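PDB 4JEI: lipase 2 from Yarrowia lipolytica, which probably hydrolyses the ester bonds of triacylglycerols, as a secreted lipase of the alpha/beta-hydrolase fold. Local coordinates for residues Ile225-Asp230 / Ile286-Gln291. The protein carries 2 engineered substitutions. Sequence-based numbering, arbitrary orientation.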
ATOM      1  N   ILE A 225       5.742   3.568  -1.106  1.00 48.03           N
ATOM      2  CA  ILE A 225       5.905   4.889  -1.717  1.00 47.74           C
ATOM      3  C   ILE A 225       5.462   5.992  -0.762  1.00 51.86           C
ATOM      4  O   ILE A 225       4.336   5.965  -0.260  1.00 52.01           O
ATOM      5  CB  ILE A 225       5.306   5.005  -3.150  1.00 50.68           C
ATOM      6  CG1 ILE A 225       5.811   3.862  -4.059  1.00 50.75           C
ATOM      7  CG2 ILE A 225       5.624   6.375  -3.779  1.00 51.46           C
ATOM      8  CD1 ILE A 225       5.035   3.662  -5.319  1.00 56.37           C
ATOM      9  N   THR A 226       6.381   6.928  -0.476  1.00 48.19           N
ATOM     10  CA  THR A 226       6.158   8.071   0.409  1.00 47.81           C
ATOM     11  C   THR A 226       6.427   9.368  -0.354  1.00 52.08           C
ATOM     12  O   THR A 226       7.136   9.354  -1.360  1.00 51.64           O
ATOM     13  CB  THR A 226       7.004   7.955   1.672  1.00 52.78           C
ATOM     14  OG1 THR A 226       8.375   8.013   1.303  1.00 52.81           O
ATOM     15  CG2 THR A 226       6.719   6.688   2.462  1.00 50.38           C
ATOM     16  N   HIS A 227       5.867  10.484   0.123  1.00 49.14           N
ATOM     17  CA  HIS A 227       5.991  11.783  -0.527  1.00 49.05           C
ATOM     18  C   HIS A 227       6.352  12.883   0.474  1.00 53.99           C
ATOM     19  O   HIS A 227       5.955  12.804   1.637  1.00 53.72           O
ATOM     20  CB  HIS A 227       4.673  12.088  -1.277  1.00 49.49           C
ATOM     21  CG  HIS A 227       4.505  13.493  -1.758  1.00 52.60           C
ATOM     22  ND1 HIS A 227       3.447  14.271  -1.338  1.00 54.34           N
ATOM     23  CD2 HIS A 227       5.261  14.213  -2.616  1.00 54.01           C
ATOM     24  CE1 HIS A 227       3.592  15.437  -1.943  1.00 53.59           C
ATOM     25  NE2 HIS A 227       4.673  15.450  -2.720  1.00 53.77           N
ATOM     26  N   ARG A 228       7.129  13.892   0.014  1.00 51.12           N
ATOM     27  CA  ARG A 228       7.531  15.080   0.772  1.00 51.30           C
ATOM     28  C   ARG A 228       6.294  15.757   1.351  1.00 55.63           C
ATOM     29  O   ARG A 228       5.346  16.049   0.615  1.00 55.19           O
ATOM     30  CB  ARG A 228       8.210  16.091  -0.165  1.00 52.67           C
ATOM     31  CG  ARG A 228       9.721  16.148  -0.068  1.00 65.22           C
ATOM     32  CD  ARG A 228      10.279  17.542   0.195  1.00 74.79           C
ATOM     33  NE  ARG A 228       9.401  18.628  -0.250  1.00 81.92           N
ATOM     34  CZ  ARG A 228       9.710  19.918  -0.180  1.00 94.95           C
ATOM     35  NH1 ARG A 228      10.890  20.299   0.296  1.00 83.52           N
ATOM     36  NH2 ARG A 228       8.843  20.836  -0.585  1.00 80.31           N
ATOM     37  N   GLY A 229       6.303  15.973   2.659  1.00 52.83           N
ATOM     38  CA  GLY A 229       5.209  16.646   3.343  1.00 53.01           C
ATOM     39  C   GLY A 229       4.046  15.788   3.783  1.00 57.46           C
ATOM     40  O   GLY A 229       3.194  16.268   4.536  1.00 57.40           O
ATOM     41  N   ASP A 230       3.972  14.530   3.308  1.00 54.18           N
ATOM     42  CA  ASP A 230       2.895  13.627   3.700  1.00 53.97           C
ATOM     43  C   ASP A 230       3.152  13.143   5.119  1.00 57.89           C
ATOM     44  O   ASP A 230       4.182  12.517   5.387  1.00 57.21           O
ATOM     45  CB  ASP A 230       2.742  12.455   2.716  1.00 55.69           C
ATOM     46  CG  ASP A 230       1.479  11.624   2.898  1.00 64.81           C
ATOM     47  OD1 ASP A 230       0.696  11.913   3.833  1.00 65.53           O
ATOM     48  OD2 ASP A 230       1.271  10.689   2.110  1.00 69.53           O
ATOM     49  N   ILE A 286      -3.708  17.104   3.981  1.00 62.87           N
ATOM     50  CA  ILE A 286      -4.378  16.339   2.915  1.00 61.80           C
ATOM     51  C   ILE A 286      -3.701  16.520   1.555  1.00 64.03           C
ATOM     52  O   ILE A 286      -3.337  15.526   0.925  1.00 63.66           O
ATOM     53  CB  ILE A 286      -5.923  16.543   2.883  1.00 64.95           C
ATOM     54  CG1 ILE A 286      -6.537  16.167   4.246  1.00 65.59           C
ATOM     55  CG2 ILE A 286      -6.591  15.709   1.754  1.00 65.48           C
ATOM     56  CD1 ILE A 286      -7.915  16.705   4.528  0.50 73.80           C
ATOM     57  N   GLY A 287      -3.472  17.774   1.164  1.00 59.42           N
ATOM     58  CA  GLY A 287      -2.796  18.146  -0.076  1.00 58.54           C
ATOM     59  C   GLY A 287      -1.567  17.311  -0.387  1.00 60.60           C
ATOM     60  O   GLY A 287      -1.440  16.796  -1.499  1.00 60.63           O
ATOM     61  N   ASN A 288      -0.681  17.132   0.611  1.00 55.08           N
ATOM     62  CA  ASN A 288       0.540  16.336   0.479  1.00 54.09           C
ATOM     63  C   ASN A 288       0.299  14.829   0.414  1.00 55.97           C
ATOM     64  O   ASN A 288       1.103  14.118  -0.180  1.00 55.62           O
ATOM     65  CB  ASN A 288       1.536  16.681   1.572  1.00 55.76           C
ATOM     66  CG  ASN A 288       2.170  18.030   1.406  1.00 80.64           C
ATOM     67  OD1 ASN A 288       2.749  18.354   0.359  1.00 76.42           O
ATOM     68  ND2 ASN A 288       2.111  18.838   2.452  1.00 72.18           N
ATOM     69  N   HIS A 289      -0.802  14.345   1.004  1.00 51.05           N
ATOM     70  CA  HIS A 289      -1.163  12.926   1.002  1.00 50.04           C
ATOM     71  C   HIS A 289      -1.711  12.472  -0.364  1.00 53.83           C
ATOM     72  O   HIS A 289      -1.657  11.285  -0.680  1.00 53.19           O
ATOM     73  CB  HIS A 289      -2.169  12.645   2.134  1.00 50.37           C
ATOM     74  CG  HIS A 289      -2.459  11.197   2.384  1.00 53.38           C
ATOM     75  ND1 HIS A 289      -1.445  10.272   2.571  1.00 54.85           N
ATOM     76  CD2 HIS A 289      -3.649  10.570   2.515  1.00 54.99           C
ATOM     77  CE1 HIS A 289      -2.051   9.114   2.774  1.00 54.26           C
ATOM     78  NE2 HIS A 289      -3.376   9.251   2.775  1.00 54.73           N
ATOM     79  N   LEU A 290      -2.222  13.414  -1.172  1.00 50.53           N
ATOM     80  CA  LEU A 290      -2.808  13.120  -2.482  1.00 50.30           C
ATOM     81  C   LEU A 290      -1.790  13.018  -3.618  1.00 54.20           C
ATOM     82  O   LEU A 290      -2.061  12.356  -4.615  1.00 54.26           O
ATOM     83  CB  LEU A 290      -3.880  14.170  -2.850  1.00 50.36           C
ATOM     84  CG  LEU A 290      -4.864  14.617  -1.768  1.00 54.86           C
ATOM     85  CD1 LEU A 290      -5.692  15.780  -2.246  1.00 55.04           C
ATOM     86  CD2 LEU A 290      -5.746  13.481  -1.305  1.00 57.19           C
ATOM     87  N   GLN A 291      -0.636  13.671  -3.479  1.00 50.16           N
ATOM     88  CA  GLN A 291       0.372  13.747  -4.532  1.00 49.58           C
ATOM     89  C   GLN A 291       1.340  12.571  -4.628  1.00 52.30           C
ATOM     90  O   GLN A 291       2.450  12.628  -4.097  1.00 51.79           O
ATOM     91  CB  GLN A 291       1.086  15.109  -4.494  1.00 51.06           C
ATOM     92  CG  GLN A 291       0.118  16.299  -4.503  1.00 65.23           C
ATOM     93  CD  GLN A 291       0.730  17.552  -3.934  1.00 84.93           C
ATOM     94  OE1 GLN A 291       0.887  18.561  -4.623  1.00 81.92           O
ATOM     95  NE2 GLN A 291       1.085  17.522  -2.660  1.00 77.10           N
TER
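H289 and D230 meet in a histidine-carboxylate hydrogen bond, a textbook case of an acid orienting an imidazole. ND1 of H289 donates a hydrogen bond to D230 OD2 at 2.8 Å, on the syn side of the carboxylate and nearly in the ring plane; the bond to OD1 is weak. The carboxylate and ring planes stand 61° apart. Y292 OH also bonds OD2 and the V232 amide bonds OD1, so the carboxylate is fixed at both oxygens. As NE2 of H289 bonds S162 OG on the probable nucleophile elbow, the set is consistent with the Ser-His-Asp triad of class 3 lipases.

A second imidazole, that of H227, bonds the backbone of the residue before H289. H227 turns its ring toward the helix because CG lies trans to the backbone N (chi1 167°), and ND1 bonds the carbonyl O of N288, 2.6 Å away and close to the ring plane. Replacing H227 with a leucine would probably leave that carbonyl without its donor and the end of helix 285-290, which carries H289, less firmly held.

Packing completes the contact. Q291 O lies over one face of the H227 ring, 3.2 Å from CG, while N288 CB rests against G229 O in the type II turn H227-D230. That turn follows strand 222-227, which lies between strands 183-187 and 247-250 in the central sheet; helix 285-290 packs against the turn, and I95 of helix 91-99 touches H289.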